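Local coordinates for HD domain protein (Enterococcus faecalis, PDB 4LRL) that probably hydrolyses deoxyribonucleoside triphosphates such as dGTP as a metal-dependent HD-domain phosphohydrolase under allosteric control by nucleotides, at residues 62-74 and 81-93. Numbering follows the deposited sequence.
With NI (nickel (II) ion), chain N; DGT (2'-deoxyguanosine-5'-triphosphate), chain O.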
# COMPACT_ATOMS: atom_id res chain seq x y z
N ALA C 62 14.00 31.78 -8.83
CA ALA C 62 13.81 32.26 -7.46
C ALA C 62 12.37 32.15 -6.95
O ALA C 62 12.15 31.80 -5.80
CB ALA C 62 14.29 33.71 -7.34
N GLU C 63 11.42 32.44 -7.83
CA GLU C 63 10.01 32.50 -7.48
C GLU C 63 9.39 31.11 -7.28
O GLU C 63 8.44 30.96 -6.53
CB GLU C 63 9.23 33.28 -8.54
CG GLU C 63 9.58 34.77 -8.64
CD GLU C 63 10.85 35.03 -9.44
OE1 GLU C 63 11.28 34.12 -10.19
OE2 GLU C 63 11.42 36.14 -9.32
N VAL C 64 9.92 30.11 -7.98
CA VAL C 64 9.47 28.74 -7.82
C VAL C 64 10.13 28.12 -6.58
O VAL C 64 9.48 27.41 -5.82
CB VAL C 64 9.73 27.89 -9.08
CG1 VAL C 64 9.40 26.41 -8.85
CG2 VAL C 64 8.90 28.41 -10.26
N GLN C 65 11.41 28.42 -6.37
CA GLN C 65 12.16 27.89 -5.24
C GLN C 65 11.56 28.24 -3.88
O GLN C 65 11.65 27.44 -2.94
CB GLN C 65 13.62 28.34 -5.28
CG GLN C 65 14.44 27.66 -6.36
CD GLN C 65 14.54 26.15 -6.17
OE1 GLN C 65 14.91 25.67 -5.10
NE2 GLN C 65 14.23 25.40 -7.23
N ARG C 66 10.96 29.42 -3.77
CA ARG C 66 10.44 29.88 -2.49
C ARG C 66 9.17 29.13 -2.08
O ARG C 66 8.76 29.14 -0.92
CB ARG C 66 10.25 31.41 -2.47
CG ARG C 66 9.22 31.95 -3.42
CD ARG C 66 8.46 33.10 -2.80
NE ARG C 66 7.08 33.08 -3.29
CZ ARG C 66 6.02 33.61 -2.68
NH1 ARG C 66 4.84 33.48 -3.27
NH2 ARG C 66 6.12 34.26 -1.52
N LEU C 67 8.56 28.44 -3.05
CA LEU C 67 7.45 27.55 -2.76
C LEU C 67 7.85 26.38 -1.84
O LEU C 67 7.00 25.75 -1.24
CB LEU C 67 6.78 27.07 -4.05
CG LEU C 67 6.21 28.13 -5.00
CD1 LEU C 67 5.50 27.50 -6.21
CD2 LEU C 67 5.28 29.13 -4.27
N ARG C 68 9.15 26.09 -1.73
CA ARG C 68 9.63 25.11 -0.73
C ARG C 68 9.33 25.56 0.68
O ARG C 68 9.11 24.73 1.57
CB ARG C 68 11.14 24.89 -0.85
CG ARG C 68 11.57 24.14 -2.08
CD ARG C 68 13.07 24.31 -2.25
NE ARG C 68 13.63 23.55 -3.36
CZ ARG C 68 13.94 22.26 -3.32
NH1 ARG C 68 13.71 21.56 -2.22
NH2 ARG C 68 14.46 21.68 -4.40
N ARG C 69 9.32 26.87 0.89
CA ARG C 69 9.16 27.47 2.21
C ARG C 69 7.70 27.79 2.55
O ARG C 69 7.41 28.55 3.48
CB ARG C 69 10.06 28.70 2.32
CG ARG C 69 11.54 28.38 2.11
CD ARG C 69 12.46 29.55 2.42
NE ARG C 69 12.29 30.68 1.51
CZ ARG C 69 12.83 30.77 0.30
NH1 ARG C 69 13.59 29.79 -0.19
NH2 ARG C 69 12.59 31.85 -0.43
N ILE C 70 6.77 27.19 1.80
CA ILE C 70 5.35 27.43 2.02
C ILE C 70 4.60 26.11 2.02
O ILE C 70 4.63 25.37 1.02
CB ILE C 70 4.76 28.42 0.97
CG1 ILE C 70 5.46 29.78 1.05
CG2 ILE C 70 3.26 28.59 1.18
CD1 ILE C 70 5.04 30.77 -0.03
N LYS C 71 3.95 25.80 3.13
CA LYS C 71 3.20 24.54 3.27
C LYS C 71 2.01 24.54 2.33
O LYS C 71 1.36 25.57 2.16
CB LYS C 71 2.72 24.32 4.69
CG LYS C 71 3.77 23.77 5.66
CD LYS C 71 3.16 23.45 7.03
CE LYS C 71 2.83 24.73 7.83
NZ LYS C 71 3.98 25.71 8.00
N GLN C 72 1.74 23.39 1.75
CA GLN C 72 0.62 23.22 0.84
C GLN C 72 -0.73 23.28 1.57
O GLN C 72 -1.69 23.86 1.07
CB GLN C 72 0.76 21.90 0.05
CG GLN C 72 -0.48 21.47 -0.75
CD GLN C 72 -0.63 22.23 -2.07
OE1 GLN C 72 0.29 22.91 -2.52
NE2 GLN C 72 -1.80 22.12 -2.68
N LEU C 73 -0.80 22.70 2.77
CA LEU C 73 -2.11 22.57 3.42
C LEU C 73 -2.33 23.50 4.60
O LEU C 73 -3.36 23.41 5.30
CB LEU C 73 -2.39 21.12 3.78
CG LEU C 73 -2.91 20.24 2.65
CD1 LEU C 73 -3.21 18.86 3.21
CD2 LEU C 73 -4.14 20.86 1.97
N GLY C 74 -1.37 24.40 4.79
CA GLY C 74 -1.47 25.44 5.81
C GLY C 74 -1.55 24.85 7.20
O GLY C 74 -0.54 24.38 7.74
N HIS C 81 -0.32 15.31 11.08
CA HIS C 81 1.03 15.81 11.24
C HIS C 81 2.01 15.38 10.13
O HIS C 81 3.12 15.89 10.03
CB HIS C 81 1.59 15.54 12.64
CG HIS C 81 1.80 14.09 12.94
ND1 HIS C 81 0.94 13.35 13.72
CD2 HIS C 81 2.79 13.24 12.57
CE1 HIS C 81 1.38 12.11 13.81
NE2 HIS C 81 2.50 12.01 13.12
N GLY C 82 1.59 14.46 9.28
CA GLY C 82 2.37 14.17 8.09
C GLY C 82 2.27 15.26 7.02
O GLY C 82 3.11 15.32 6.15
N ALA C 83 1.25 16.13 7.10
CA ALA C 83 0.97 17.09 6.03
C ALA C 83 1.92 18.31 5.97
O ALA C 83 1.45 19.46 5.95
CB ALA C 83 -0.49 17.55 6.10
N GLU C 84 3.23 18.05 5.92
CA GLU C 84 4.24 19.13 5.97
C GLU C 84 4.84 19.42 4.60
O GLU C 84 5.78 20.21 4.48
CB GLU C 84 5.37 18.79 6.97
CG GLU C 84 4.96 18.78 8.44
CD GLU C 84 4.87 20.18 9.07
OE1 GLU C 84 4.73 21.17 8.32
OE2 GLU C 84 4.94 20.29 10.32
N HIS C 85 4.28 18.78 3.56
CA HIS C 85 4.72 18.96 2.17
C HIS C 85 4.51 20.39 1.66
O HIS C 85 3.57 21.06 2.06
CB HIS C 85 4.05 17.94 1.23
CG HIS C 85 2.55 17.97 1.26
ND1 HIS C 85 1.81 17.63 2.37
CD2 HIS C 85 1.64 18.28 0.29
CE1 HIS C 85 0.52 17.74 2.09
NE2 HIS C 85 0.39 18.13 0.83
N SER C 86 5.40 20.83 0.78
CA SER C 86 5.39 22.21 0.31
C SER C 86 4.59 22.39 -0.98
O SER C 86 4.23 21.41 -1.66
CB SER C 86 6.81 22.68 0.05
OG SER C 86 7.33 22.01 -1.09
N ARG C 87 4.33 23.64 -1.31
CA ARG C 87 3.70 23.98 -2.58
C ARG C 87 4.65 23.70 -3.75
O ARG C 87 4.22 23.58 -4.90
CB ARG C 87 3.27 25.45 -2.59
CG ARG C 87 2.15 25.77 -1.63
CD ARG C 87 1.57 27.17 -1.92
NE ARG C 87 0.40 27.41 -1.08
CZ ARG C 87 -0.83 27.01 -1.35
NH1 ARG C 87 -1.09 26.35 -2.48
NH2 ARG C 87 -1.81 27.26 -0.50
N PHE C 88 5.94 23.61 -3.44
CA PHE C 88 6.93 23.28 -4.45
C PHE C 88 6.74 21.86 -4.98
O PHE C 88 6.68 21.64 -6.20
CB PHE C 88 8.34 23.47 -3.90
CG PHE C 88 9.45 23.11 -4.86
CD1 PHE C 88 9.94 24.05 -5.76
CD2 PHE C 88 10.04 21.84 -4.84
CE1 PHE C 88 10.97 23.74 -6.64
CE2 PHE C 88 11.07 21.52 -5.72
CZ PHE C 88 11.54 22.47 -6.62
N SER C 89 6.62 20.89 -4.07
CA SER C 89 6.47 19.50 -4.51
C SER C 89 5.14 19.31 -5.23
O SER C 89 5.06 18.55 -6.19
CB SER C 89 6.63 18.52 -3.35
OG SER C 89 5.52 18.57 -2.51
N HIS C 90 4.11 20.02 -4.80
CA HIS C 90 2.83 20.00 -5.50
C HIS C 90 2.94 20.57 -6.92
O HIS C 90 2.36 20.02 -7.86
CB HIS C 90 1.73 20.74 -4.71
CG HIS C 90 0.50 21.04 -5.53
ND1 HIS C 90 -0.34 20.05 -6.01
CD2 HIS C 90 -0.02 22.22 -5.95
CE1 HIS C 90 -1.32 20.61 -6.69
NE2 HIS C 90 -1.16 21.92 -6.67
N SER C 91 3.70 21.65 -7.07
CA SER C 91 3.91 22.28 -8.36
C SER C 91 4.60 21.33 -9.34
O SER C 91 4.18 21.22 -10.49
CB SER C 91 4.68 23.59 -8.22
OG SER C 91 3.89 24.57 -7.56
N LEU C 92 5.65 20.64 -8.88
CA LEU C 92 6.32 19.66 -9.72
C LEU C 92 5.39 18.50 -10.06
O LEU C 92 5.47 17.96 -11.15
CB LEU C 92 7.61 19.12 -9.08
CG LEU C 92 8.78 20.05 -8.72
CD1 LEU C 92 10.07 19.25 -8.72
CD2 LEU C 92 8.96 21.24 -9.62
N GLY C 93 4.51 18.15 -9.12
CA GLY C 93 3.54 17.08 -9.33
C GLY C 93 2.58 17.41 -10.46
O GLY C 93 2.33 16.59 -11.35
NI NI N . -2.38 23.60 -7.28
PG DGT O . 23.62 19.51 -12.95
O1G DGT O . 24.52 20.68 -13.27
O2G DGT O . 22.15 19.77 -13.15
O3G DGT O . 24.12 18.20 -13.54
O3B DGT O . 23.76 19.36 -11.35
PB DGT O . 23.44 17.97 -10.60
O1B DGT O . 22.54 17.13 -11.47
O2B DGT O . 24.75 17.39 -10.10
O3A DGT O . 22.64 18.47 -9.28
PA DGT O . 21.24 19.27 -9.31
O1A DGT O . 20.71 19.40 -10.70
O2A DGT O . 21.40 20.52 -8.48
O5' DGT O . 20.29 18.25 -8.51
C5' DGT O . 20.35 16.84 -8.76
C4' DGT O . 19.27 16.11 -7.97
O4' DGT O . 18.52 17.04 -7.19
C3' DGT O . 18.29 15.42 -8.90
O3' DGT O . 18.13 14.05 -8.48
C2' DGT O . 16.99 16.18 -8.77
C1' DGT O . 17.12 16.80 -7.38
N9 DGT O . 16.36 18.06 -7.18
C8 DGT O . 15.37 18.22 -6.28
N7 DGT O . 14.88 19.47 -6.30
C5 DGT O . 15.56 20.15 -7.23
C6 DGT O . 15.54 21.53 -7.75
O6 DGT O . 14.73 22.36 -7.29
N1 DGT O . 16.42 21.84 -8.72
C2 DGT O . 17.30 20.94 -9.22
N2 DGT O . 18.15 21.33 -10.20
N3 DGT O . 17.37 19.66 -8.78
C4 DGT O . 16.54 19.22 -7.80
O HOH W 1 0.29 24.99 -4.19
O HOH W 2 -3.03 23.51 -4.95
O HOH W 3 1.42 21.11 3.84
O HOH W 4 -0.51 21.95 6.83
O HOH W 5 -4.03 24.93 -6.92
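The guanidinium of Arg-68 lies flat on one face of the Phe-88 ring, planes 25° apart, in a cation-pi stack. Leu-92 CG lies over the rim of the opposite face; Val-64 O meets the ring edge. Arg-68 CG makes a CH-pi contact. Its extended chain (chi2 165°, chi3 176°) brings NE over the ring centre and the guanidinium over the CE2 side. Guanine N7 lies at the guanidinium edge, 2.9 Å from NH2. Both residues, with Gln-65, line a dGTP pocket; the same helix carries His-90 of the HD-domain nickel site. Arg-68 NH2 and Gln-65 NE2 donate to guanine O6, at 3.0 Å and 3.1 Å. Gln-65 NE2 also bonds to Ile-59 O, and Arg-68 NH1 to Ser-77 O of the second subunit.

The backbones join through Arg-87 N to Ile-70 O (2.9 Å) and Gln-72 N to His-85 O (3.0 Å). Ser-86 is the N-cap: its OG accepts from Ser-89 N, and weakly from Phe-88 N. The Arg-87 guanidinium has Gln-72 O over one face and Ile-70 CG2 at its edge.

Next to the metal, Gln-72 NE2 sits over the rim of the His-90 ring. His-90 ND1 is hydrogen-bonded to Asp-210 OD1. His-90 NE2, His-134, Asp-135, Asp-207 and two waters bind nickel; Gln-72 NE2 donates to one water at 2.9 Å.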